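Long-range contacts in PmbA-related protein (Thermotoga maritima, PDB 1VL4), which is of uncertain function but may act as a metallopeptidase of the PmbA/TldD type: residues A[32-37]-A[165-170]; A[64-69]-A[104-109]; A[222-227]-A[390-395]; A[228-233]-A[401-406]; A[281-286]-A[347-352]. All blocks are in the same frame, centred on the assembly; numbering follows the deposited sequence.

Overall arrangement
From the N terminus, strand 32-48 opens contact 1, which closes only when strand 148-167 returns antiparallel beside it. Contact 2 is nested inside that loop: it lays residues 104-109 against strand 51-69, the next strand of the same sheet, and its centre lies 6 Å from that of contact 1. Further on, contacts 3 and 4 cross along the chain. They hold the end of helix 210-223 and the loop after it against strands 384-395 and 398-404, on the opposite side of the chain's centre from contacts 1 and 2, whose centres lie 54 to 56 Å away. Contact 5, nested inside both, pairs two strands of a third sheet.

Contact 1 (A[32-37]-A[165-170]); sequences EVQISF and ITNTLG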
# COMPACT_ATOMS: atom_id res chain seq x y z
N GLU A 32 -20.64 14.78 -22.85
CA GLU A 32 -20.74 15.43 -21.57
C GLU A 32 -19.33 15.37 -20.97
O GLU A 32 -18.52 14.53 -21.37
CB GLU A 32 -21.72 14.74 -20.61
CG GLU A 32 -23.08 14.43 -21.21
CD GLU A 32 -23.87 15.67 -21.55
OE1 GLU A 32 -23.50 16.77 -21.11
OE2 GLU A 32 -24.87 15.53 -22.29
N VAL A 33 -19.03 16.30 -20.07
CA VAL A 33 -17.79 16.24 -19.29
C VAL A 33 -18.08 16.48 -17.82
O VAL A 33 -19.02 17.22 -17.43
CB VAL A 33 -16.68 17.20 -19.84
CG1 VAL A 33 -17.05 18.67 -19.61
CG2 VAL A 33 -15.35 16.88 -19.25
N GLN A 34 -17.29 15.78 -16.99
CA GLN A 34 -17.30 15.92 -15.55
C GLN A 34 -15.88 16.12 -15.05
O GLN A 34 -14.95 15.44 -15.49
CB GLN A 34 -17.95 14.72 -14.89
CG GLN A 34 -17.97 14.78 -13.39
CD GLN A 34 -18.90 13.69 -12.82
OE1 GLN A 34 -20.12 13.86 -12.75
NE2 GLN A 34 -18.32 12.55 -12.49
N ILE A 35 -15.74 17.08 -14.15
CA ILE A 35 -14.47 17.46 -13.59
C ILE A 35 -14.55 17.33 -12.07
O ILE A 35 -15.43 17.89 -11.41
CB ILE A 35 -14.07 18.90 -13.95
CG1 ILE A 35 -14.20 19.14 -15.44
CG2 ILE A 35 -12.63 19.15 -13.46
CD1 ILE A 35 -14.26 20.61 -15.78
N SER A 36 -13.63 16.54 -11.52
CA SER A 36 -13.53 16.34 -10.10
C SER A 36 -12.17 16.92 -9.65
O SER A 36 -11.09 16.63 -10.23
CB SER A 36 -13.66 14.86 -9.74
OG SER A 36 -14.88 14.33 -10.22
N PHE A 37 -12.23 17.72 -8.61
CA PHE A 37 -11.09 18.46 -8.09
C PHE A 37 -10.94 18.08 -6.61
O PHE A 37 -11.91 17.99 -5.85
CB PHE A 37 -11.36 19.94 -8.40
CG PHE A 37 -10.53 20.96 -7.62
CD1 PHE A 37 -10.57 21.03 -6.21
CD2 PHE A 37 -9.83 21.95 -8.31
CE1 PHE A 37 -9.86 21.99 -5.49
CE2 PHE A 37 -9.10 22.94 -7.60
CZ PHE A 37 -9.11 22.94 -6.17
N ILE A 165 -16.96 18.79 -7.49
CA ILE A 165 -17.40 17.99 -8.64
C ILE A 165 -18.38 18.83 -9.47
O ILE A 165 -19.35 19.41 -8.94
CB ILE A 165 -17.97 16.63 -8.28
CG1 ILE A 165 -17.09 15.91 -7.25
CG2 ILE A 165 -18.15 15.77 -9.58
CD1 ILE A 165 -17.66 14.65 -6.69
N THR A 166 -18.10 18.93 -10.76
CA THR A 166 -19.04 19.65 -11.61
C THR A 166 -19.09 18.99 -12.98
O THR A 166 -18.12 18.38 -13.40
CB THR A 166 -18.68 21.16 -11.65
OG1 THR A 166 -19.65 21.89 -12.42
CG2 THR A 166 -17.28 21.37 -12.26
N ASN A 167 -20.25 19.08 -13.64
CA ASN A 167 -20.45 18.52 -14.95
C ASN A 167 -21.41 19.35 -15.81
O ASN A 167 -22.07 20.29 -15.29
CB ASN A 167 -20.85 17.04 -14.84
CG ASN A 167 -22.22 16.83 -14.31
OD1 ASN A 167 -23.10 17.62 -14.56
ND2 ASN A 167 -22.45 15.67 -13.65
N THR A 168 -21.48 18.99 -17.08
CA THR A 168 -22.29 19.70 -18.09
C THR A 168 -23.81 19.41 -17.93
O THR A 168 -24.63 19.96 -18.66
CB THR A 168 -21.79 19.36 -19.48
OG1 THR A 168 -21.69 17.93 -19.62
CG2 THR A 168 -20.39 19.98 -19.70
N LEU A 169 -24.17 18.54 -16.99
CA LEU A 169 -25.58 18.31 -16.62
C LEU A 169 -26.02 19.20 -15.45
O LEU A 169 -27.08 18.98 -14.82
CB LEU A 169 -25.84 16.83 -16.29
CG LEU A 169 -25.66 15.84 -17.42
CD1 LEU A 169 -24.17 15.53 -17.64
CD2 LEU A 169 -26.49 14.58 -17.03
N GLY A 170 -25.22 20.21 -15.16
CA GLY A 170 -25.57 21.14 -14.11
C GLY A 170 -25.08 20.82 -12.73
O GLY A 170 -25.29 21.60 -11.83
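Thr168 holds OG1 between its backbone N and carbonyl carbon (chi1 50°), and Glu32, bent at chi2, brings its carboxylate to meet it. The hydroxyl donates to Glu32 OE1, OG1 to OE1 2.6 Å, on the anti lone pair, and the same OG1 accepts from Val33 N at 3.2 Å. Two bonds thus grip one hydroxyl, while Thr168 CG2 rests on Val33 CG1 at 3.6 Å. An alanine here would probably leave Glu32 OE1 and Val33 N without this shared partner and open a gap beside Val33 CG1. One pair inward, Asn167 ND2 donates to Gln34 OE1 at 3.1 Å, almost straight (170°) and on a lone pair, with the two amide planes 10° apart. A second bond, from ND2 to Phe107 O, helps fix the rotation of that amide. Asn167 OD1 accepts from Leu169 N, two residues on, an Asx turn at the start of the type I turn 167-170. On the other face Val33 and Ile35 pack on helix 15-29. Backbone bonds join Ile35 and Thr166 in both directions, Ile35 N to Thr166 O 2.8 Å. This is antiparallel pairing of the two central strands of a six-stranded sheet, ending where strand 148-167 turns toward 172-188.

Contact 2 (A[64-69]-A[104-109]); sequences EIKVLK and EYFFEG
Leu68 lays CD2 over the centre of the Phe106 ring, 3.8 Å from its centroid and 13° off the ring normal, a CH-pi contact. Its chi1 (176°) puts CG anti to the backbone N, directing the branch at 104-109, and the methyls then divide: CD2 takes the aromatic face, CD1 the carbonyl O of Glu104 at 3.6 Å. Nearer the strand, Leu68 CB lies over the same ring, 3.6 Å from Phe106 CZ. The far end of the ring meets the strand backbone, where Lys66 O approaches its edge, near the ring plane, 3.4 Å from CZ. Here an irregular segment covers one face of an antiparallel sheet through Phe106, which also touches Glu32 and Gln34 on the adjoining strand 32-48, as well as Leu169. The aliphatic part of Lys66 crosses the ring obliquely, CD coming 3.9 Å from Phe106 CE1. Beyond CD the lysine chain bends at chi3 (-90°), and its NZ forms a long salt bridge with Glu64 OE2 at 3.9 Å. The carboxylate of Glu104 lies nearby without touching that ammonium, and would probably add to the negative potential around it. Val67 packs on helix 84-93 at the other face of the sheet.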
# COMPACT_ATOMS: atom_id res chain seq x y z
N GLU A 64 -9.48 15.16 -12.09
CA GLU A 64 -9.94 14.12 -12.98
C GLU A 64 -10.90 14.72 -13.99
O GLU A 64 -11.89 15.36 -13.60
CB GLU A 64 -10.70 13.04 -12.21
CG GLU A 64 -11.12 11.86 -13.12
CD GLU A 64 -12.08 10.87 -12.45
OE1 GLU A 64 -12.53 11.11 -11.30
OE2 GLU A 64 -12.39 9.85 -13.09
N ILE A 65 -10.64 14.46 -15.26
CA ILE A 65 -11.47 14.90 -16.37
C ILE A 65 -12.12 13.64 -16.98
O ILE A 65 -11.41 12.76 -17.49
CB ILE A 65 -10.66 15.62 -17.40
CG1 ILE A 65 -10.04 16.89 -16.82
CG2 ILE A 65 -11.53 16.00 -18.64
CD1 ILE A 65 -8.58 17.01 -17.01
N LYS A 66 -13.45 13.54 -16.90
CA LYS A 66 -14.13 12.38 -17.46
C LYS A 66 -15.16 12.81 -18.52
O LYS A 66 -16.02 13.66 -18.24
CB LYS A 66 -14.81 11.60 -16.36
CG LYS A 66 -15.48 10.30 -16.77
CD LYS A 66 -16.03 9.60 -15.55
CE LYS A 66 -15.03 8.65 -14.89
NZ LYS A 66 -15.64 7.87 -13.76
N VAL A 67 -15.05 12.24 -19.71
CA VAL A 67 -15.96 12.56 -20.83
C VAL A 67 -16.88 11.36 -21.09
O VAL A 67 -16.40 10.21 -21.11
CB VAL A 67 -15.18 12.89 -22.08
CG1 VAL A 67 -16.11 13.03 -23.26
CG2 VAL A 67 -14.36 14.18 -21.86
N LEU A 68 -18.18 11.65 -21.31
CA LEU A 68 -19.25 10.64 -21.43
C LEU A 68 -19.86 10.77 -22.81
O LEU A 68 -20.26 11.84 -23.20
CB LEU A 68 -20.27 10.84 -20.35
CG LEU A 68 -21.53 9.96 -20.35
CD1 LEU A 68 -21.19 8.52 -20.05
CD2 LEU A 68 -22.48 10.52 -19.29
N LYS A 69 -19.80 9.70 -23.60
CA LYS A 69 -20.42 9.66 -24.92
C LYS A 69 -21.08 8.31 -25.13
O LYS A 69 -20.41 7.30 -25.09
CB LYS A 69 -19.41 9.90 -26.01
CG LYS A 69 -20.01 10.23 -27.38
CD LYS A 69 -18.90 10.36 -28.40
CE LYS A 69 -19.38 10.73 -29.81
NZ LYS A 69 -18.25 10.58 -30.77
N GLU A 104 -22.89 3.78 -18.67
CA GLU A 104 -22.54 4.79 -17.63
C GLU A 104 -23.37 6.06 -17.74
O GLU A 104 -23.85 6.44 -18.81
CB GLU A 104 -21.05 5.22 -17.69
CG GLU A 104 -19.97 4.11 -17.56
CD GLU A 104 -19.64 3.75 -16.13
OE1 GLU A 104 -19.72 4.63 -15.24
OE2 GLU A 104 -19.32 2.57 -15.89
N TYR A 105 -23.49 6.76 -16.61
CA TYR A 105 -24.03 8.11 -16.66
C TYR A 105 -23.55 9.03 -15.54
O TYR A 105 -22.91 8.61 -14.56
CB TYR A 105 -25.56 8.09 -16.77
CG TYR A 105 -26.21 7.38 -15.65
CD1 TYR A 105 -26.25 6.00 -15.62
CD2 TYR A 105 -26.81 8.11 -14.62
CE1 TYR A 105 -26.85 5.35 -14.56
CE2 TYR A 105 -27.43 7.48 -13.57
CZ TYR A 105 -27.45 6.09 -13.54
OH TYR A 105 -28.08 5.48 -12.47
N PHE A 106 -23.78 10.32 -15.78
CA PHE A 106 -23.49 11.36 -14.81
C PHE A 106 -24.78 11.77 -14.09
O PHE A 106 -25.88 11.65 -14.63
CB PHE A 106 -22.95 12.61 -15.49
CG PHE A 106 -21.57 12.44 -16.13
CD1 PHE A 106 -20.69 11.42 -15.75
CD2 PHE A 106 -21.15 13.38 -17.09
CE1 PHE A 106 -19.39 11.33 -16.36
CE2 PHE A 106 -19.87 13.28 -17.70
CZ PHE A 106 -19.00 12.24 -17.32
N PHE A 107 -24.59 12.31 -12.90
CA PHE A 107 -25.61 12.86 -12.07
C PHE A 107 -25.88 14.33 -12.41
O PHE A 107 -24.95 15.13 -12.59
CB PHE A 107 -25.23 12.71 -10.59
CG PHE A 107 -26.39 12.83 -9.65
CD1 PHE A 107 -27.41 11.89 -9.68
CD2 PHE A 107 -26.46 13.84 -8.72
CE1 PHE A 107 -28.48 11.97 -8.78
CE2 PHE A 107 -27.55 13.94 -7.84
CZ PHE A 107 -28.55 12.99 -7.86
N GLU A 108 -27.15 14.66 -12.50
CA GLU A 108 -27.59 16.01 -12.84
C GLU A 108 -27.57 16.97 -11.66
O GLU A 108 -27.63 16.57 -10.52
CB GLU A 108 -29.02 15.94 -13.39
CG GLU A 108 -29.13 15.23 -14.69
CD GLU A 108 -30.55 15.19 -15.20
OE1 GLU A 108 -31.31 14.33 -14.70
OE2 GLU A 108 -30.89 16.03 -16.08
N GLY A 109 -27.52 18.26 -11.95
CA GLY A 109 -27.59 19.30 -10.95
C GLY A 109 -28.99 19.41 -10.38
O GLY A 109 -29.92 18.75 -10.87

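Contact 3 (A[222-227]-A[390-395]); sequences ISLIGS and KGYWVE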
# COMPACT_ATOMS: atom_id res chain seq x y z
N ILE A 222 -0.31 -2.03 30.60
CA ILE A 222 -0.07 -2.47 31.97
C ILE A 222 -1.10 -3.51 32.42
O ILE A 222 -0.79 -4.44 33.17
CB ILE A 222 -0.11 -1.26 32.92
CG1 ILE A 222 1.20 -0.48 32.84
CG2 ILE A 222 -0.35 -1.67 34.38
CD1 ILE A 222 1.10 0.97 33.33
N SER A 223 -2.34 -3.33 31.97
CA SER A 223 -3.43 -4.21 32.35
C SER A 223 -3.24 -5.64 31.85
O SER A 223 -3.85 -6.58 32.39
CB SER A 223 -4.76 -3.65 31.86
OG SER A 223 -4.86 -3.72 30.47
N LEU A 224 -2.38 -5.82 30.84
CA LEU A 224 -2.06 -7.14 30.31
C LEU A 224 -0.90 -7.81 31.04
O LEU A 224 -0.55 -8.96 30.75
CB LEU A 224 -1.76 -7.08 28.81
CG LEU A 224 -2.93 -6.62 27.95
CD1 LEU A 224 -2.42 -6.40 26.54
CD2 LEU A 224 -4.08 -7.62 28.00
N ILE A 225 -0.29 -7.11 32.00
CA ILE A 225 0.78 -7.73 32.76
C ILE A 225 0.18 -8.86 33.57
O ILE A 225 -0.86 -8.65 34.22
CB ILE A 225 1.47 -6.74 33.69
CG1 ILE A 225 2.16 -5.64 32.86
CG2 ILE A 225 2.44 -7.47 34.65
CD1 ILE A 225 2.69 -4.52 33.74
N GLY A 226 0.83 -10.02 33.55
CA GLY A 226 0.34 -11.24 34.19
C GLY A 226 -0.68 -12.00 33.35
O GLY A 226 -1.43 -12.82 33.87
N SER A 227 -0.74 -11.71 32.06
CA SER A 227 -1.58 -12.48 31.16
C SER A 227 -1.25 -13.96 31.26
O SER A 227 -0.13 -14.34 31.61
CB SER A 227 -1.46 -11.98 29.73
OG SER A 227 -2.16 -10.76 29.57
N LYS A 390 -6.27 -9.74 21.48
CA LYS A 390 -5.89 -9.41 22.86
C LYS A 390 -7.16 -9.28 23.69
O LYS A 390 -8.17 -8.80 23.19
CB LYS A 390 -5.19 -8.04 22.89
CG LYS A 390 -3.71 -8.02 22.47
CD LYS A 390 -3.27 -6.56 22.24
CE LYS A 390 -1.79 -6.35 22.49
NZ LYS A 390 -0.92 -6.92 21.40
N GLY A 391 -7.10 -9.68 24.95
CA GLY A 391 -8.24 -9.56 25.83
C GLY A 391 -7.94 -10.05 27.25
O GLY A 391 -6.77 -10.12 27.67
N TYR A 392 -9.02 -10.39 27.97
CA TYR A 392 -9.02 -10.65 29.40
C TYR A 392 -9.97 -11.81 29.69
O TYR A 392 -10.90 -12.04 28.91
CB TYR A 392 -9.52 -9.39 30.14
CG TYR A 392 -8.65 -8.19 29.88
CD1 TYR A 392 -8.81 -7.46 28.70
CD2 TYR A 392 -7.61 -7.82 30.75
CE1 TYR A 392 -7.97 -6.40 28.41
CE2 TYR A 392 -6.77 -6.72 30.46
CZ TYR A 392 -6.97 -6.02 29.29
OH TYR A 392 -6.19 -4.92 28.94
N TRP A 393 -9.75 -12.47 30.82
CA TRP A 393 -10.67 -13.46 31.38
C TRP A 393 -11.52 -12.74 32.45
O TRP A 393 -10.99 -11.94 33.24
CB TRP A 393 -9.91 -14.64 32.01
CG TRP A 393 -10.85 -15.64 32.60
CD1 TRP A 393 -11.05 -15.90 33.93
CD2 TRP A 393 -11.75 -16.49 31.88
NE1 TRP A 393 -12.02 -16.87 34.06
CE2 TRP A 393 -12.48 -17.22 32.82
CE3 TRP A 393 -12.03 -16.68 30.52
CZ2 TRP A 393 -13.44 -18.16 32.45
CZ3 TRP A 393 -12.99 -17.60 30.16
CH2 TRP A 393 -13.68 -18.32 31.11
N VAL A 394 -12.82 -13.02 32.45
CA VAL A 394 -13.74 -12.44 33.41
C VAL A 394 -14.32 -13.58 34.21
O VAL A 394 -14.73 -14.58 33.66
CB VAL A 394 -14.87 -11.71 32.66
CG1 VAL A 394 -15.94 -11.18 33.63
CG2 VAL A 394 -14.31 -10.59 31.82
N GLU A 395 -14.32 -13.45 35.52
CA GLU A 395 -15.14 -14.31 36.38
C GLU A 395 -15.87 -13.45 37.40
O GLU A 395 -15.35 -12.46 37.90
CB GLU A 395 -14.34 -15.43 37.05
CG GLU A 395 -12.85 -15.23 37.07
CD GLU A 395 -12.10 -16.42 37.65
OE1 GLU A 395 -12.66 -17.55 37.65
OE2 GLU A 395 -10.94 -16.21 38.10
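Ser223 and Tyr392 meet through their hydroxyls, Ser223 OG lying 2.4 Å from Tyr392 OH, an implausibly short distance and doubtful in detail, since Ser223 was modelled in two conformers. The contact joins the C-terminal end of helix 210-223, and the type II turn 224-227 that follows, to strand 384-395 of the mixed sheet. Ser223 OG comes in at the edge of the phenol, in the ring plane, while Leu224 CD2 approaches obliquely, 3.5 Å from Tyr392 CZ. The leucine crosses the tyrosine at about a right angle. Its CD2 also lies 3.7 Å from Gly391 O, and CD1 touches Lys390 CE at 4.1 Å. An alanine in place of Leu224 would probably open a gap between the turn and the strand, taking the methyl contacts from Tyr392 and Lys390. Further out, Ser223 OG in this conformer also bonds to Glu220 O, which would hold the hydroxyl. Lys390 bends at chi4 (74°) and its NZ bonds to Ser195 OG; the tyrosine packs on Thr369 and Ile399. The turn carries its own bracing: Leu224 O accepts from both the backbone N and the hydroxyl of Ser227, the OG 2.7 Å from that oxygen.

Contact 4 (A[228-233]-A[401-406]); sequences KTIPSG and HGVEDI
His401 carries Lys228 on one face of its imidazole: CD sits over the ring centre, 4.1 Å from the centroid and 4° off the normal, a CH-pi contact. The two side chains cross at about a right angle, with Lys228 CB 4.0 Å from His401 CE1. The ring of Trp393 also meets the imidazole, their planes about 25° apart. At the edge of the ring, ND1 donates to Gly402 O at 3.0 Å, that oxygen lying in the ring plane. Gly402 O has a second donor, Lys228 N, reaching it from the opposite face of the carbonyl plane. Lys228 thus docks its backbone on the edge of strand 398-404: Glu404 N returns a bond to Lys228 O at 2.8 Å, closing a single bridge beside Val403. Thr229 OG1 donates to Glu404 O, 2.5 Å away, just before the chain turns its corner at Asp405. Ile230 CG2 packs on Val403 CG1 at 4.0 Å. Glu404 runs CG past the Lys228 backbone and puts OE1 in a salt bridge with Arg194. The loop entering strand 233-239 is tied by two backbone bonds and the Thr229 hydroxyl, with CH-pi and apolar contacts beside them, while the buried Ile230 N has no partner in the model, a probable local cost.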
# COMPACT_ATOMS: atom_id res chain seq x y z
N LYS A 228 -2.26 -14.78 30.99
CA LYS A 228 -2.16 -16.23 30.98
C LYS A 228 -2.93 -16.64 29.75
O LYS A 228 -3.83 -15.92 29.32
CB LYS A 228 -2.80 -16.82 32.23
CG LYS A 228 -2.25 -16.25 33.54
CD LYS A 228 -2.94 -16.83 34.77
CE LYS A 228 -2.46 -18.24 35.10
NZ LYS A 228 -0.99 -18.33 35.39
N THR A 229 -2.63 -17.78 29.17
CA THR A 229 -3.44 -18.21 28.03
C THR A 229 -4.60 -19.01 28.63
O THR A 229 -4.66 -19.20 29.84
CB THR A 229 -2.63 -18.99 26.93
OG1 THR A 229 -3.23 -18.76 25.64
CG2 THR A 229 -2.52 -20.49 27.25
N ILE A 230 -5.56 -19.39 27.79
CA ILE A 230 -6.69 -20.17 28.26
C ILE A 230 -6.88 -21.36 27.34
O ILE A 230 -6.32 -21.38 26.24
CB ILE A 230 -8.00 -19.32 28.32
CG1 ILE A 230 -8.46 -18.94 26.92
CG2 ILE A 230 -7.82 -18.10 29.22
CD1 ILE A 230 -9.82 -18.24 26.91
N PRO A 231 -7.67 -22.35 27.79
CA PRO A 231 -7.96 -23.49 26.94
C PRO A 231 -8.78 -23.11 25.72
O PRO A 231 -9.71 -22.29 25.78
CB PRO A 231 -8.72 -24.46 27.89
CG PRO A 231 -8.41 -24.01 29.27
CD PRO A 231 -8.27 -22.52 29.13
N SER A 232 -8.40 -23.69 24.59
CA SER A 232 -9.19 -23.52 23.39
C SER A 232 -10.58 -23.98 23.71
O SER A 232 -10.77 -25.03 24.33
CB SER A 232 -8.65 -24.36 22.25
OG SER A 232 -7.38 -23.89 21.86
N GLY A 233 -11.56 -23.20 23.30
CA GLY A 233 -12.93 -23.60 23.52
C GLY A 233 -13.86 -22.53 23.00
O GLY A 233 -13.42 -21.56 22.40
N HIS A 401 -7.83 -11.47 34.70
CA HIS A 401 -6.45 -11.41 34.18
C HIS A 401 -6.43 -11.35 32.67
O HIS A 401 -7.37 -11.81 32.02
CB HIS A 401 -5.61 -12.60 34.66
CG HIS A 401 -6.16 -13.95 34.28
ND1 HIS A 401 -6.02 -14.50 33.02
CD2 HIS A 401 -6.82 -14.88 35.03
CE1 HIS A 401 -6.59 -15.69 33.00
NE2 HIS A 401 -7.07 -15.95 34.20
N GLY A 402 -5.37 -10.79 32.10
CA GLY A 402 -5.24 -10.70 30.67
C GLY A 402 -5.05 -12.08 30.05
O GLY A 402 -4.68 -13.02 30.73
N VAL A 403 -5.36 -12.20 28.77
CA VAL A 403 -5.30 -13.49 28.08
C VAL A 403 -4.26 -13.45 26.95
O VAL A 403 -4.42 -12.70 26.00
CB VAL A 403 -6.70 -13.90 27.55
CG1 VAL A 403 -6.63 -15.20 26.78
CG2 VAL A 403 -7.65 -14.09 28.71
N GLU A 404 -3.23 -14.27 27.09
CA GLU A 404 -2.11 -14.41 26.15
C GLU A 404 -2.42 -15.26 24.96
O GLU A 404 -3.06 -16.32 25.09
CB GLU A 404 -0.98 -15.20 26.81
CG GLU A 404 -0.22 -14.50 27.87
CD GLU A 404 1.21 -14.90 27.85
OE1 GLU A 404 1.90 -14.51 26.88
OE2 GLU A 404 1.66 -15.59 28.79
N ASP A 405 -1.87 -14.86 23.82
CA ASP A 405 -1.69 -15.76 22.71
C ASP A 405 -3.00 -16.41 22.35
O ASP A 405 -3.13 -17.64 22.39
CB ASP A 405 -0.66 -16.83 23.09
CG ASP A 405 0.70 -16.25 23.39
OD1 ASP A 405 1.16 -15.35 22.64
OD2 ASP A 405 1.32 -16.72 24.37
N ILE A 406 -4.00 -15.60 22.05
CA ILE A 406 -5.26 -16.17 21.61
C ILE A 406 -5.62 -15.77 20.19
O ILE A 406 -5.25 -14.71 19.70
CB ILE A 406 -6.42 -15.85 22.58
CG1 ILE A 406 -6.50 -14.36 22.87
CG2 ILE A 406 -6.25 -16.69 23.85
CD1 ILE A 406 -7.88 -13.93 23.32

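Contact 5 (A[281-286]-A[347-352]); sequences SIKDLP and MLMPGE
Ser281 and Met349 begin the backbone pairing, Met349 N donating to Ser281 O at 2.9 Å and nearly straight (173°). Lys283 and Met347 continue it as an antiparallel hydrogen-bonded pair, linked in both directions: Lys283 N to Met347 O, and Met347 N to Lys283 O, each 2.9 Å. Between them Ile282 and Leu348 form a non-hydrogen-bonded pair, in which Ile282 CA makes a CA-H...O contact with Met347 O at 3.2 Å. A water extends the polar link beyond the Ser281-Met349 bond, itself bonded to Ser281 N and Met349 O.

The apolar contacts divide between the two faces of the sheet. On one, Ile282 CG1 meets Leu348 CD1 at 3.8 Å, the two side chains crossing at a slant. On the other, sulfur does much of the touching. Met349 bends at chi2 (-51°), which sets its SD 3.6 Å from Lys283 CG. Met347 is instead extended, and its SD lies 3.7 Å from Leu285 CD2.

Charge enters from outside the pair. Lys283 NZ forms a salt bridge with Glu306 and a cation-pi contact with Phe308, and Asp284 bridges to Lys307.

Strand 282-285 lies between strands 307-311 and 345-348 in a mixed sheet: Ile282 bonds through its backbone to Val309 and Leu310, and strand 345-348 has strand 432-434 on its other side, running parallel to it.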
# COMPACT_ATOMS: atom_id res chain seq x y z
N SER A 281 -28.68 -3.08 15.06
CA SER A 281 -29.01 -2.18 13.96
C SER A 281 -27.73 -1.50 13.53
O SER A 281 -26.97 -1.02 14.38
CB SER A 281 -30.07 -1.13 14.35
OG SER A 281 -31.34 -1.71 14.63
N ILE A 282 -27.52 -1.42 12.21
CA ILE A 282 -26.37 -0.80 11.65
C ILE A 282 -26.87 0.18 10.58
O ILE A 282 -27.64 -0.21 9.66
CB ILE A 282 -25.41 -1.83 11.01
CG1 ILE A 282 -24.93 -2.84 12.07
CG2 ILE A 282 -24.21 -1.15 10.41
CD1 ILE A 282 -24.09 -3.99 11.51
N LYS A 283 -26.40 1.43 10.72
CA LYS A 283 -26.78 2.53 9.85
C LYS A 283 -25.57 3.03 9.08
O LYS A 283 -24.40 2.93 9.50
CB LYS A 283 -27.35 3.69 10.69
CG LYS A 283 -28.62 3.40 11.47
CD LYS A 283 -29.36 4.69 11.85
CE LYS A 283 -30.29 5.23 10.79
NZ LYS A 283 -30.90 6.51 11.29
N ASP A 284 -25.87 3.60 7.92
CA ASP A 284 -24.89 4.40 7.16
C ASP A 284 -25.26 5.84 7.42
O ASP A 284 -26.39 6.26 7.12
CB ASP A 284 -24.94 4.06 5.66
CG ASP A 284 -23.96 4.95 4.80
OD1 ASP A 284 -23.04 5.58 5.37
OD2 ASP A 284 -24.17 5.09 3.58
N LEU A 285 -24.34 6.57 8.06
CA LEU A 285 -24.58 7.96 8.45
C LEU A 285 -23.71 8.88 7.60
O LEU A 285 -22.51 8.67 7.51
CB LEU A 285 -24.19 8.16 9.92
CG LEU A 285 -25.23 8.23 11.00
CD1 LEU A 285 -26.31 7.14 10.96
CD2 LEU A 285 -24.49 8.26 12.32
N PRO A 286 -24.30 9.93 6.98
CA PRO A 286 -23.46 10.93 6.25
C PRO A 286 -22.46 11.69 7.13
O PRO A 286 -21.44 12.17 6.66
CB PRO A 286 -24.50 11.91 5.68
CG PRO A 286 -25.80 11.09 5.63
CD PRO A 286 -25.75 10.17 6.80
N MET A 347 -22.22 2.72 11.37
CA MET A 347 -22.45 2.76 12.80
C MET A 347 -23.32 1.63 13.31
O MET A 347 -24.47 1.50 12.91
CB MET A 347 -23.09 4.09 13.19
CG MET A 347 -23.35 4.23 14.67
SD MET A 347 -23.76 5.89 15.12
CE MET A 347 -23.97 5.76 16.87
N LEU A 348 -22.81 0.90 14.28
CA LEU A 348 -23.64 -0.01 15.07
C LEU A 348 -24.29 0.80 16.18
O LEU A 348 -23.61 1.48 16.95
CB LEU A 348 -22.81 -1.15 15.69
CG LEU A 348 -23.62 -2.04 16.66
CD1 LEU A 348 -24.44 -2.93 15.83
CD2 LEU A 348 -22.76 -2.87 17.54
N MET A 349 -25.62 0.74 16.23
CA MET A 349 -26.37 1.58 17.08
C MET A 349 -26.26 1.07 18.52
O MET A 349 -26.44 -0.12 18.75
CB MET A 349 -27.81 1.61 16.61
CG MET A 349 -28.02 2.17 15.19
SD MET A 349 -27.25 3.79 14.83
CE MET A 349 -28.20 4.85 15.79
N PRO A 350 -26.00 1.97 19.50
CA PRO A 350 -25.84 1.54 20.88
C PRO A 350 -27.14 1.14 21.53
O PRO A 350 -28.21 1.63 21.13
CB PRO A 350 -25.28 2.79 21.60
CG PRO A 350 -25.85 3.92 20.88
CD PRO A 350 -25.86 3.44 19.40
N GLY A 351 -27.04 0.27 22.53
CA GLY A 351 -28.12 0.03 23.46
C GLY A 351 -27.84 0.81 24.72
O GLY A 351 -27.19 1.84 24.67
N GLU A 352 -28.27 0.28 25.86
CA GLU A 352 -28.32 1.06 27.10
C GLU A 352 -27.31 0.66 28.16
O GLU A 352 -27.18 1.34 29.18
CB GLU A 352 -29.75 1.03 27.67
CG GLU A 352 -30.78 1.57 26.67
CD GLU A 352 -32.22 1.55 27.18
OE1 GLU A 352 -32.58 0.65 27.98
OE2 GLU A 352 -32.99 2.44 26.74
O HOH W 1 -27.66 -2.10 17.59